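PDB 3NT8: ancylostoma secreted protein 1 from Necator americanus, which is probably associated with the transition of infective hookworm larvae to parasitism, and carries two CAP domains of the cysteine-rich secretory protein family. Local coordinates for residues A[42-47]-A[173-178]; A[180-185]-A[311-316]; A[357-362]-A[396-401]. One frame throughout, in Å; residues are numbered along the deposited sequence.

Contact 1 (A[42-47]-A[173-178])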
ATOM      1  N   ASP A  42      19.435   0.740 -14.184  1.00 18.85           N
ATOM      2  CA  ASP A  42      20.433  -0.121 -13.555  1.00 17.86           C
ATOM      3  C   ASP A  42      20.735   0.306 -12.118  1.00 17.05           C
ATOM      4  O   ASP A  42      20.885  -0.540 -11.198  1.00 16.60           O
ATOM      5  CB  ASP A  42      21.743  -0.081 -14.379  1.00 18.52           C
ATOM      6  CG  ASP A  42      21.640  -0.846 -15.678  1.00 20.81           C
ATOM      7  OD1 ASP A  42      20.625  -1.569 -15.893  1.00 19.39           O
ATOM      8  OD2 ASP A  42      22.605  -0.752 -16.472  1.00 24.41           O
ATOM      9  N   PHE A  43      20.848   1.616 -11.906  1.00 14.70           N
ATOM     10  CA  PHE A  43      21.181   2.095 -10.559  1.00 15.62           C
ATOM     11  C   PHE A  43      20.054   1.636  -9.582  1.00 15.32           C
ATOM     12  O   PHE A  43      20.311   1.206  -8.440  1.00 15.00           O
ATOM     13  CB  PHE A  43      21.393   3.620 -10.551  1.00 14.99           C
ATOM     14  CG  PHE A  43      21.986   4.149  -9.253  1.00 18.86           C
ATOM     15  CD1 PHE A  43      23.326   4.599  -9.212  1.00 21.93           C
ATOM     16  CD2 PHE A  43      21.223   4.219  -8.086  1.00 14.93           C
ATOM     17  CE1 PHE A  43      23.866   5.067  -8.032  1.00 19.87           C
ATOM     18  CE2 PHE A  43      21.783   4.694  -6.896  1.00 19.46           C
ATOM     19  CZ  PHE A  43      23.098   5.144  -6.883  1.00 19.52           C
ATOM     20  N   HIS A  44      18.815   1.697 -10.030  1.00 14.26           N
ATOM     21  CA  HIS A  44      17.739   1.353  -9.120  1.00 15.94           C
ATOM     22  C   HIS A  44      17.762  -0.150  -8.828  1.00 16.97           C
ATOM     23  O   HIS A  44      17.627  -0.534  -7.683  1.00 15.63           O
ATOM     24  CB  HIS A  44      16.364   1.757  -9.637  1.00 15.02           C
ATOM     25  CG  HIS A  44      15.999   3.205  -9.427  1.00 16.15           C
ATOM     26  ND1 HIS A  44      16.410   4.220 -10.270  1.00 17.19           N
ATOM     27  CD2 HIS A  44      15.183   3.798  -8.512  1.00 17.82           C
ATOM     28  CE1 HIS A  44      15.905   5.373  -9.852  1.00 14.02           C
ATOM     29  NE2 HIS A  44      15.149   5.142  -8.794  1.00 16.44           N
ATOM     30  N   ASN A  45      17.887  -0.987  -9.875  1.00 17.80           N
ATOM     31  CA  ASN A  45      17.859  -2.449  -9.696  1.00 17.64           C
ATOM     32  C   ASN A  45      19.068  -3.048  -9.011  1.00 16.94           C
ATOM     33  O   ASN A  45      18.956  -4.071  -8.344  1.00 16.46           O
ATOM     34  CB  ASN A  45      17.669  -3.135 -11.029  1.00 17.20           C
ATOM     35  CG  ASN A  45      16.316  -2.914 -11.557  1.00 18.03           C
ATOM     36  OD1 ASN A  45      15.354  -2.884 -10.786  1.00 11.55           O
ATOM     37  ND2 ASN A  45      16.207  -2.728 -12.876  1.00 20.45           N
ATOM     38  N   ASN A  46      20.225  -2.448  -9.222  1.00 15.95           N
ATOM     39  CA  ASN A  46      21.414  -2.892  -8.532  1.00 17.24           C
ATOM     40  C   ASN A  46      21.308  -2.612  -7.036  1.00 17.84           C
ATOM     41  O   ASN A  46      21.763  -3.435  -6.224  1.00 19.81           O
ATOM     42  CB  ASN A  46      22.690  -2.227  -9.100  1.00 16.39           C
ATOM     43  CG  ASN A  46      22.964  -2.681 -10.520  1.00 18.41           C
ATOM     44  OD1 ASN A  46      22.627  -3.803 -10.857  1.00 21.47           O
ATOM     45  ND2 ASN A  46      23.549  -1.826 -11.348  1.00 18.24           N
ATOM     46  N   ALA A  47      20.793  -1.437  -6.691  1.00 15.07           N
ATOM     47  CA  ALA A  47      20.613  -1.045  -5.310  1.00 16.46           C
ATOM     48  C   ALA A  47      19.478  -1.835  -4.673  1.00 15.79           C
ATOM     49  O   ALA A  47      19.588  -2.243  -3.504  1.00 15.43           O
ATOM     50  CB  ALA A  47      20.353   0.519  -5.158  1.00 14.03           C
ATOM     51  N   VAL A 173      16.544  16.886 -12.434  1.00 17.97           N
ATOM     52  CA  VAL A 173      16.565  15.444 -12.644  1.00 16.51           C
ATOM     53  C   VAL A 173      15.531  14.807 -11.718  1.00 16.87           C
ATOM     54  O   VAL A 173      15.469  15.158 -10.561  1.00 17.66           O
ATOM     55  CB  VAL A 173      17.934  14.845 -12.319  1.00 15.77           C
ATOM     56  CG1 VAL A 173      17.911  13.343 -12.670  1.00 15.99           C
ATOM     57  CG2 VAL A 173      19.066  15.611 -13.056  1.00  9.51           C
ATOM     58  N   SER A 174      14.694  13.931 -12.254  1.00 16.63           N
ATOM     59  CA  SER A 174      13.468  13.494 -11.565  1.00 16.32           C
ATOM     60  C   SER A 174      13.107  12.059 -12.006  1.00 15.47           C
ATOM     61  O   SER A 174      13.416  11.663 -13.073  1.00 15.70           O
ATOM     62  CB  SER A 174      12.269  14.455 -11.781  1.00 14.89           C
ATOM     63  OG  SER A 174      11.132  14.080 -10.949  1.00 16.25           O
ATOM     64  N   CYS A 175      12.474  11.301 -11.124  1.00 16.12           N
ATOM     65  CA  CYS A 175      12.022   9.931 -11.415  1.00 15.95           C
ATOM     66  C   CYS A 175      10.692   9.834 -10.735  1.00 16.10           C
ATOM     67  O   CYS A 175      10.500  10.416  -9.670  1.00 16.21           O
ATOM     68  CB  CYS A 175      12.961   8.841 -10.822  1.00 14.02           C
ATOM     69  SG  CYS A 175      14.580   8.638 -11.546  1.00 16.73           S
ATOM     70  N   ILE A 176       9.773   9.111 -11.387  1.00 16.92           N
ATOM     71  CA  ILE A 176       8.462   8.792 -10.837  1.00 16.18           C
ATOM     72  C   ILE A 176       8.303   7.284 -10.766  1.00 16.83           C
ATOM     73  O   ILE A 176       8.960   6.553 -11.522  1.00 17.28           O
ATOM     74  CB  ILE A 176       7.261   9.386 -11.672  1.00 15.79           C
ATOM     75  CG1 ILE A 176       7.460   9.187 -13.155  1.00 14.03           C
ATOM     76  CG2 ILE A 176       7.030  10.838 -11.395  1.00 14.12           C
ATOM     77  CD1 ILE A 176       6.200   9.388 -13.885  1.00 13.09           C
ATOM     78  N   TYR A 177       7.448   6.823  -9.857  1.00 16.84           N
ATOM     79  CA  TYR A 177       7.391   5.392  -9.484  1.00 17.69           C
ATOM     80  C   TYR A 177       5.955   5.016  -9.291  1.00 16.53           C
ATOM     81  O   TYR A 177       5.223   5.780  -8.700  1.00 18.38           O
ATOM     82  CB  TYR A 177       8.120   5.149  -8.142  1.00 17.49           C
ATOM     83  CG  TYR A 177       9.528   5.640  -8.111  1.00 19.06           C
ATOM     84  CD1 TYR A 177      10.609   4.748  -8.249  1.00 15.61           C
ATOM     85  CD2 TYR A 177       9.805   6.961  -7.860  1.00 14.13           C
ATOM     86  CE1 TYR A 177      11.896   5.209  -8.167  1.00 18.68           C
ATOM     87  CE2 TYR A 177      11.104   7.406  -7.774  1.00 16.70           C
ATOM     88  CZ  TYR A 177      12.143   6.527  -7.918  1.00 12.39           C
ATOM     89  OH  TYR A 177      13.427   6.948  -7.900  1.00 12.22           O
ATOM     90  N   ASN A 178       5.544   3.846  -9.765  1.00 15.87           N
ATOM     91  CA  ASN A 178       4.180   3.417  -9.630  1.00 16.17           C
ATOM     92  C   ASN A 178       3.844   2.814  -8.235  1.00 17.90           C
ATOM     93  O   ASN A 178       2.860   2.062  -8.102  1.00 17.74           O
ATOM     94  CB  ASN A 178       3.809   2.407 -10.725  1.00 15.92           C
ATOM     95  CG  ASN A 178       4.522   1.036 -10.551  1.00 19.02           C
ATOM     96  OD1 ASN A 178       5.569   0.943  -9.899  1.00 19.67           O
ATOM     97  ND2 ASN A 178       3.956  -0.021 -11.161  1.00 17.16           N
TER
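The imidazole of H44 overlaps the phenol end of Y177. The two side chains come from opposite directions, one from helix 34-52 and one from strand 170-177. H44 NE2 and Y177 OH form a hydrogen bond of 2.7 Å, with an angle of 160°. Either group could be the donor. The hydroxyl lies at the edge of the imidazole, near its plane. The rings meet obliquely, with their planes at 57° and their centroids 5.4 Å apart. Beside the bond, Y177 CE1 lies 3.3 Å from H44 NE2 and 3.6 Å from H44 CD2. The other ring nitrogen, H44 ND1, bonds to the carbonyl of F40 one turn earlier in the helix. Both imidazole nitrogens therefore have a partner, and together these fix the ring's rotation. With CG opposite the carbonyl carbon (chi1 -81°), the imidazole is carried from the helix toward the sheet.

C175 adds a sulfur contact beside this pair. C175 SG lies 3.9 Å from H44 CE1, oblique to the ring. The sulfur is disulfide-bonded to C162, and the C175 side chain also touches W126.

The three residues are buried between a helix and the sheet of the first CAP domain, an alpha-beta-alpha sandwich. Y177 OH has a second, weak bond to N102 ND2 on strand 100-107. L123 of helix 119-127 and M152 of helix 147-153 pack against H44. L160 of the antiparallel strand 159-167 touches both side chains, H44 and Y177.

Contact 2 (A[180-185]-A[311-316])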
ATOM      1  N   VAL A 180       4.061   3.853  -3.786  1.00 17.88           N
ATOM      2  CA  VAL A 180       4.275   4.860  -2.771  1.00 17.25           C
ATOM      3  C   VAL A 180       5.041   4.285  -1.536  1.00 18.16           C
ATOM      4  O   VAL A 180       4.541   3.385  -0.837  1.00 18.78           O
ATOM      5  CB  VAL A 180       2.888   5.495  -2.388  1.00 17.70           C
ATOM      6  CG1 VAL A 180       3.056   6.567  -1.319  1.00 14.34           C
ATOM      7  CG2 VAL A 180       2.228   6.078  -3.674  1.00 15.79           C
ATOM      8  N   GLY A 181       6.238   4.805  -1.252  1.00 18.30           N
ATOM      9  CA  GLY A 181       7.049   4.287  -0.134  1.00 18.25           C
ATOM     10  C   GLY A 181       7.120   5.183   1.091  1.00 18.69           C
ATOM     11  O   GLY A 181       7.686   4.796   2.127  1.00 18.15           O
ATOM     12  N   TYR A 182       6.538   6.376   0.982  1.00 19.73           N
ATOM     13  CA  TYR A 182       6.515   7.323   2.073  1.00 21.80           C
ATOM     14  C   TYR A 182       5.236   7.297   2.979  1.00 23.16           C
ATOM     15  O   TYR A 182       4.862   8.317   3.591  1.00 24.19           O
ATOM     16  CB  TYR A 182       6.808   8.711   1.528  1.00 22.05           C
ATOM     17  CG  TYR A 182       5.969   9.082   0.329  1.00 23.01           C
ATOM     18  CD1 TYR A 182       4.675   9.562   0.519  1.00 23.54           C
ATOM     19  CD2 TYR A 182       6.458   8.973  -0.984  1.00 20.64           C
ATOM     20  CE1 TYR A 182       3.880   9.903  -0.547  1.00 24.63           C
ATOM     21  CE2 TYR A 182       5.663   9.339  -2.089  1.00 23.17           C
ATOM     22  CZ  TYR A 182       4.365   9.810  -1.842  1.00 27.69           C
ATOM     23  OH  TYR A 182       3.477  10.168  -2.848  1.00 32.17           O
ATOM     24  N   ILE A 183       4.562   6.158   3.103  1.00 23.78           N
ATOM     25  CA  ILE A 183       3.376   6.125   3.968  1.00 23.65           C
ATOM     26  C   ILE A 183       3.885   5.837   5.390  1.00 24.08           C
ATOM     27  O   ILE A 183       4.713   4.966   5.565  1.00 23.39           O
ATOM     28  CB  ILE A 183       2.363   5.062   3.527  1.00 23.15           C
ATOM     29  CG1 ILE A 183       1.865   5.266   2.088  1.00 23.20           C
ATOM     30  CG2 ILE A 183       1.235   4.976   4.502  1.00 22.94           C
ATOM     31  CD1 ILE A 183       1.197   6.556   1.762  1.00 26.28           C
ATOM     32  N   THR A 184       3.437   6.613   6.382  1.00 25.19           N
ATOM     33  CA  THR A 184       3.948   6.486   7.775  1.00 26.54           C
ATOM     34  C   THR A 184       3.706   5.076   8.381  1.00 27.08           C
ATOM     35  O   THR A 184       2.600   4.525   8.277  1.00 26.88           O
ATOM     36  CB  THR A 184       3.366   7.571   8.719  1.00 27.78           C
ATOM     37  OG1 THR A 184       3.395   8.859   8.080  1.00 27.66           O
ATOM     38  CG2 THR A 184       4.161   7.621  10.073  1.00 28.99           C
ATOM     39  N   ASN A 185       4.781   4.494   8.941  1.00 27.38           N
ATOM     40  CA  ASN A 185       4.779   3.187   9.592  1.00 27.89           C
ATOM     41  C   ASN A 185       4.548   1.951   8.689  1.00 27.31           C
ATOM     42  O   ASN A 185       4.436   0.814   9.207  1.00 26.25           O
ATOM     43  CB  ASN A 185       3.798   3.187  10.799  1.00 28.05           C
ATOM     44  CG  ASN A 185       4.268   4.135  11.935  1.00 31.28           C
ATOM     45  OD1 ASN A 185       3.507   4.961  12.407  1.00 35.26           O
ATOM     46  ND2 ASN A 185       5.528   4.023  12.335  1.00 29.98           N
ATOM     47  N   THR A 311      -6.079   9.082  -0.670  1.00 26.65           N
ATOM     48  CA  THR A 311      -4.660   9.367  -0.852  1.00 27.22           C
ATOM     49  C   THR A 311      -4.495  10.441  -1.915  1.00 27.21           C
ATOM     50  O   THR A 311      -5.166  10.382  -2.940  1.00 26.09           O
ATOM     51  CB  THR A 311      -3.861   8.091  -1.261  1.00 27.18           C
ATOM     52  OG1 THR A 311      -2.489   8.430  -1.558  1.00 30.02           O
ATOM     53  CG2 THR A 311      -4.456   7.478  -2.456  1.00 24.74           C
ATOM     54  N   SER A 312      -3.555  11.355  -1.652  1.00 28.30           N
ATOM     55  CA  SER A 312      -3.198  12.461  -2.519  1.00 29.19           C
ATOM     56  C   SER A 312      -2.884  12.011  -3.924  1.00 28.42           C
ATOM     57  O   SER A 312      -3.170  12.742  -4.863  1.00 29.76           O
ATOM     58  CB  SER A 312      -1.994  13.201  -1.950  1.00 29.96           C
ATOM     59  OG  SER A 312      -2.193  13.560  -0.575  1.00 33.71           O
ATOM     60  N   VAL A 313      -2.331  10.805  -4.083  1.00 28.60           N
ATOM     61  CA  VAL A 313      -2.054  10.202  -5.433  1.00 27.71           C
ATOM     62  C   VAL A 313      -3.301  10.017  -6.284  1.00 28.24           C
ATOM     63  O   VAL A 313      -4.198   9.289  -5.873  1.00 30.06           O
ATOM     64  CB  VAL A 313      -1.350   8.803  -5.366  1.00 27.21           C
ATOM     65  CG1 VAL A 313      -0.995   8.319  -6.730  1.00 22.94           C
ATOM     66  CG2 VAL A 313      -0.123   8.849  -4.483  1.00 26.60           C
ATOM     67  N   LEU A 314      -3.337  10.603  -7.475  1.00 27.17           N
ATOM     68  CA  LEU A 314      -4.536  10.566  -8.298  1.00 28.08           C
ATOM     69  C   LEU A 314      -4.565   9.347  -9.140  1.00 28.50           C
ATOM     70  O   LEU A 314      -3.534   8.867  -9.549  1.00 30.01           O
ATOM     71  CB  LEU A 314      -4.682  11.800  -9.183  1.00 28.20           C
ATOM     72  CG  LEU A 314      -5.147  13.085  -8.515  1.00 30.32           C
ATOM     73  CD1 LEU A 314      -3.998  13.799  -7.856  1.00 31.98           C
ATOM     74  CD2 LEU A 314      -5.759  13.963  -9.610  1.00 38.57           C
ATOM     75  N   LYS A 315      -5.755   8.817  -9.360  1.00 28.31           N
ATOM     76  CA  LYS A 315      -5.942   7.614 -10.181  1.00 29.12           C
ATOM     77  C   LYS A 315      -5.077   6.423  -9.715  1.00 28.75           C
ATOM     78  O   LYS A 315      -4.593   5.590 -10.522  1.00 28.68           O
ATOM     79  CB  LYS A 315      -5.783   7.934 -11.690  1.00 30.12           C
ATOM     80  CG  LYS A 315      -6.836   8.933 -12.238  1.00 30.17           C
ATOM     81  CD  LYS A 315      -6.950   8.824 -13.745  1.00 34.05           C
ATOM     82  CE  LYS A 315      -8.031   9.757 -14.330  1.00 39.99           C
ATOM     83  NZ  LYS A 315      -7.831   9.999 -15.823  1.00 41.94           N
ATOM     84  N   PHE A 316      -4.946   6.301  -8.387  1.00 28.16           N
ATOM     85  CA  PHE A 316      -4.068   5.278  -7.787  1.00 27.17           C
ATOM     86  C   PHE A 316      -4.579   3.890  -8.069  1.00 26.31           C
ATOM     87  O   PHE A 316      -5.772   3.627  -7.961  1.00 26.21           O
ATOM     88  CB  PHE A 316      -3.875   5.519  -6.288  1.00 27.00           C
ATOM     89  CG  PHE A 316      -2.782   4.721  -5.684  1.00 27.24           C
ATOM     90  CD1 PHE A 316      -1.483   4.795  -6.167  1.00 25.38           C
ATOM     91  CD2 PHE A 316      -3.036   3.910  -4.575  1.00 27.81           C
ATOM     92  CE1 PHE A 316      -0.459   4.052  -5.544  1.00 28.77           C
ATOM     93  CE2 PHE A 316      -2.025   3.158  -3.967  1.00 27.14           C
ATOM     94  CZ  PHE A 316      -0.731   3.235  -4.448  1.00 27.56           C
TER
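An interdomain contact joins the loop that follows strand 170-177, the last long strand of the first CAP domain's sheet, to a loop of the second CAP domain. That second loop runs from strand 305-311 to helix 318-330. Across the segments the contact is apolar, with no hydrogen bond.

V180 is at its middle, and one methyl does the work. V180 CG2 meets V313 CG2 at 3.7 Å and F316 CE1 at 3.8 Å. The two valines slide past each other in opposite directions and touch by single methyl groups. Each has its CG2 opposite its own carbonyl carbon. The V180 methyl and the F316 ring come together obliquely. The F316 CG lies opposite the backbone N (chi1 -167°), which brings the ring's far end to V180.

The other V180 methyl serves its own loop. V180 CG1 sits 3.5 Å above one face of the Y182 ring, offset toward the rim. Y182 also reaches across, more loosely: Y182 OH is 4.2 Å from V313 CG2.

Polar bonds from the backbone of V313 and F316 hold the 311-316 loop. T381 OG1 bonds to both V313 O and F316 N, and so ties the turn to strand 381-388. A weak bond of 3.5 Å from V313 N to T311 OG1 adds to this.

The surroundings also come from both domains. Y182 packs on helix 147-153 of the first domain, where its ring meets that of F147. F316 lies on A321 and Q324 of helix 318-330 in the second, and I183 touches Q324 and L328 of the same helix.

Contact 3 (A[357-362]-A[396-401])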
ATOM      1  N   GLY A 357     -11.452   3.026  15.455  1.00 19.98           N
ATOM      2  CA  GLY A 357     -12.752   2.551  15.021  1.00 19.00           C
ATOM      3  C   GLY A 357     -12.742   1.887  13.658  1.00 17.88           C
ATOM      4  O   GLY A 357     -13.640   1.131  13.344  1.00 18.02           O
ATOM      5  N   HIS A 358     -11.758   2.208  12.823  1.00 16.64           N
ATOM      6  CA  HIS A 358     -11.584   1.459  11.571  1.00 15.79           C
ATOM      7  C   HIS A 358     -11.147   0.003  11.737  1.00 13.62           C
ATOM      8  O   HIS A 358     -11.683  -0.865  11.072  1.00 12.22           O
ATOM      9  CB  HIS A 358     -10.593   2.148  10.639  1.00 16.56           C
ATOM     10  CG  HIS A 358     -10.840   3.605  10.491  1.00 20.05           C
ATOM     11  ND1 HIS A 358     -10.066   4.555  11.122  1.00 22.48           N
ATOM     12  CD2 HIS A 358     -11.801   4.277   9.813  1.00 24.51           C
ATOM     13  CE1 HIS A 358     -10.545   5.752  10.841  1.00 27.77           C
ATOM     14  NE2 HIS A 358     -11.605   5.610  10.064  1.00 27.40           N
ATOM     15  N   TYR A 359     -10.161  -0.237  12.591  1.00 11.85           N
ATOM     16  CA  TYR A 359      -9.790  -1.560  13.023  1.00 12.55           C
ATOM     17  C   TYR A 359     -10.980  -2.350  13.666  1.00 12.10           C
ATOM     18  O   TYR A 359     -11.229  -3.479  13.310  1.00 15.76           O
ATOM     19  CB  TYR A 359      -8.580  -1.471  13.991  1.00 10.62           C
ATOM     20  CG  TYR A 359      -8.475  -2.716  14.827  1.00 16.28           C
ATOM     21  CD1 TYR A 359      -7.866  -3.872  14.327  1.00 13.30           C
ATOM     22  CD2 TYR A 359      -9.045  -2.778  16.118  1.00 17.43           C
ATOM     23  CE1 TYR A 359      -7.844  -5.047  15.067  1.00 16.17           C
ATOM     24  CE2 TYR A 359      -8.995  -3.977  16.873  1.00 19.88           C
ATOM     25  CZ  TYR A 359      -8.367  -5.091  16.338  1.00 19.20           C
ATOM     26  OH  TYR A 359      -8.322  -6.279  17.046  1.00 22.32           O
ATOM     27  N   THR A 360     -11.744  -1.748  14.555  1.00 12.38           N
ATOM     28  CA  THR A 360     -12.801  -2.432  15.294  1.00 12.28           C
ATOM     29  C   THR A 360     -13.854  -2.967  14.342  1.00 12.84           C
ATOM     30  O   THR A 360     -14.248  -4.124  14.424  1.00 11.94           O
ATOM     31  CB  THR A 360     -13.367  -1.584  16.436  1.00 13.63           C
ATOM     32  OG1 THR A 360     -13.723  -0.262  15.983  1.00 13.72           O
ATOM     33  CG2 THR A 360     -12.327  -1.440  17.548  1.00 13.75           C
ATOM     34  N   GLN A 361     -14.246  -2.152  13.372  1.00 11.74           N
ATOM     35  CA  GLN A 361     -15.194  -2.607  12.397  1.00 10.22           C
ATOM     36  C   GLN A 361     -14.645  -3.726  11.530  1.00  9.50           C
ATOM     37  O   GLN A 361     -15.392  -4.597  11.062  1.00  8.30           O
ATOM     38  CB  GLN A 361     -15.637  -1.417  11.526  1.00 10.63           C
ATOM     39  CG  GLN A 361     -16.694  -1.698  10.466  1.00  9.80           C
ATOM     40  CD  GLN A 361     -17.983  -2.192  11.082  1.00 16.05           C
ATOM     41  OE1 GLN A 361     -18.887  -1.407  11.451  1.00 17.07           O
ATOM     42  NE2 GLN A 361     -18.087  -3.507  11.178  1.00 14.87           N
ATOM     43  N   MET A 362     -13.356  -3.705  11.263  1.00  9.39           N
ATOM     44  CA  MET A 362     -12.770  -4.817  10.484  1.00 10.63           C
ATOM     45  C   MET A 362     -12.760  -6.145  11.295  1.00 11.56           C
ATOM     46  O   MET A 362     -12.959  -7.242  10.731  1.00 11.52           O
ATOM     47  CB  MET A 362     -11.362  -4.472  10.005  1.00 11.48           C
ATOM     48  CG  MET A 362     -11.317  -3.432   8.900  1.00 10.88           C
ATOM     49  SD  MET A 362      -9.610  -3.112   8.318  1.00 16.78           S
ATOM     50  CE  MET A 362      -9.134  -4.677   7.539  1.00  2.51           C
ATOM     51  N   HIS A 396     -19.318  -2.189  23.880  1.00 21.63           N
ATOM     52  CA  HIS A 396     -19.433  -3.639  23.564  1.00 20.16           C
ATOM     53  C   HIS A 396     -18.075  -4.208  23.146  1.00 19.52           C
ATOM     54  O   HIS A 396     -17.219  -3.459  22.639  1.00 18.12           O
ATOM     55  CB  HIS A 396     -20.406  -3.824  22.419  1.00 20.32           C
ATOM     56  CG  HIS A 396     -20.917  -5.221  22.256  1.00 23.33           C
ATOM     57  ND1 HIS A 396     -20.164  -6.222  21.679  1.00 20.04           N
ATOM     58  CD2 HIS A 396     -22.130  -5.772  22.539  1.00 24.31           C
ATOM     59  CE1 HIS A 396     -20.879  -7.332  21.629  1.00 23.66           C
ATOM     60  NE2 HIS A 396     -22.073  -7.086  22.141  1.00 27.31           N
ATOM     61  N   VAL A 397     -17.841  -5.503  23.404  1.00 17.59           N
ATOM     62  CA  VAL A 397     -16.633  -6.146  22.942  1.00 16.61           C
ATOM     63  C   VAL A 397     -16.593  -6.162  21.394  1.00 16.22           C
ATOM     64  O   VAL A 397     -17.625  -6.233  20.733  1.00 15.25           O
ATOM     65  CB  VAL A 397     -16.482  -7.561  23.483  1.00 16.73           C
ATOM     66  CG1 VAL A 397     -16.283  -7.574  25.048  1.00 16.74           C
ATOM     67  CG2 VAL A 397     -17.632  -8.323  23.078  1.00 15.67           C
ATOM     68  N   ILE A 398     -15.391  -6.048  20.829  1.00 16.71           N
ATOM     69  CA  ILE A 398     -15.228  -6.045  19.372  1.00 15.64           C
ATOM     70  C   ILE A 398     -15.510  -7.471  18.876  1.00 14.71           C
ATOM     71  O   ILE A 398     -16.120  -7.679  17.821  1.00 14.48           O
ATOM     72  CB  ILE A 398     -13.819  -5.588  18.936  1.00 16.20           C
ATOM     73  CG1 ILE A 398     -13.472  -4.218  19.491  1.00 16.07           C
ATOM     74  CG2 ILE A 398     -13.635  -5.642  17.390  1.00 13.03           C
ATOM     75  CD1 ILE A 398     -11.953  -4.040  19.648  1.00 22.11           C
ATOM     76  N   TYR A 399     -15.052  -8.451  19.627  1.00 14.52           N
ATOM     77  CA  TYR A 399     -15.359  -9.859  19.307  1.00 14.34           C
ATOM     78  C   TYR A 399     -15.389 -10.669  20.606  1.00 15.19           C
ATOM     79  O   TYR A 399     -14.701 -10.302  21.614  1.00 14.23           O
ATOM     80  CB  TYR A 399     -14.382 -10.453  18.288  1.00 14.56           C
ATOM     81  CG  TYR A 399     -12.895 -10.314  18.584  1.00 12.65           C
ATOM     82  CD1 TYR A 399     -12.259 -11.162  19.507  1.00 15.04           C
ATOM     83  CD2 TYR A 399     -12.141  -9.373  17.913  1.00 11.82           C
ATOM     84  CE1 TYR A 399     -10.931 -11.069  19.770  1.00 13.58           C
ATOM     85  CE2 TYR A 399     -10.783  -9.263  18.133  1.00 12.28           C
ATOM     86  CZ  TYR A 399     -10.189 -10.123  19.087  1.00 16.14           C
ATOM     87  OH  TYR A 399      -8.876 -10.075  19.371  1.00 18.05           O
ATOM     88  N   THR A 400     -16.208 -11.736  20.609  1.00 15.96           N
ATOM     89  CA  THR A 400     -16.338 -12.621  21.773  1.00 14.58           C
ATOM     90  C   THR A 400     -15.057 -13.443  21.881  1.00 15.40           C
ATOM     91  O   THR A 400     -14.578 -14.072  20.891  1.00 15.03           O
ATOM     92  CB  THR A 400     -17.506 -13.611  21.609  1.00 15.52           C
ATOM     93  OG1 THR A 400     -18.706 -12.871  21.412  1.00 16.12           O
ATOM     94  CG2 THR A 400     -17.664 -14.510  22.903  1.00 11.63           C
ATOM     95  N   MET A 401     -14.558 -13.479  23.088  1.00 15.02           N
ATOM     96  CA  MET A 401     -13.286 -14.022  23.398  1.00 17.30           C
ATOM     97  C   MET A 401     -13.328 -15.489  23.846  1.00 17.79           C
ATOM     98  O   MET A 401     -14.171 -15.904  24.679  1.00 17.46           O
ATOM     99  CB  MET A 401     -12.601 -13.105  24.459  1.00 18.15           C
ATOM    100  CG  MET A 401     -12.082 -11.791  23.934  1.00 16.31           C
ATOM    101  SD  MET A 401     -11.429 -10.772  25.256  1.00 27.36           S
ATOM    102  CE  MET A 401     -13.010 -10.205  25.937  1.00 23.72           C
TER
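Helix 357-363 of the second CAP domain carries the GHYTQM sequence of the CRISP family signature. I398 of the loop after strand 381-388 packs against it and has the most surface buried here. T360 and Y359 are its main partners. I398 crosses T360 at about a right angle. I398 CG1 lies 3.6 Å from T360 CG2, and the other branch, I398 CG2, rests 3.4 Å from the backbone oxygen T360 O. One branch thus covers the threonine methyl and the other the helix backbone.

T360 OG1 sits between the backbone N and the carbonyl carbon (chi1 50°) and bonds to N392 OD1, while the methyl faces I398. Y359 also crosses I398 at about a right angle, and Y359 CE2 is 4.1 Å from I398 CD1. At its far end Y359 reaches Y399: Y359 OH lies at the edge of that ring, 4.0 Å from Y399 CE2. The Y399 hydroxyl bonds to P266 O, and both tyrosines touch V252 of helix 235-253. Backbone bonds from I398 to N342 and D365 hold the loop in place. The methyls T360 CG2 and I398 CD1 are only 3.4 Å apart, a short carbon-carbon approach.

The contacts follow one another along the chain, each closing before the next opens. Contact 1 lies within the first CAP domain and contact 3 within the second. Their centres are 41 Å apart, on opposite sides of the chain's centre. Contact 2 bridges the two domains near that centre, about 17 Å from contact 1 and 27 Å from contact 3, centre to centre. The chain runs from strand 170-177 of contact 1 straight into the 180-185 loop of contact 2. Contacts 2 and 3 do not touch, but both adjoin helix 318-330. Each domain has a four-stranded sheet of the same strand order, so the same CAP fold occurs twice in one chain.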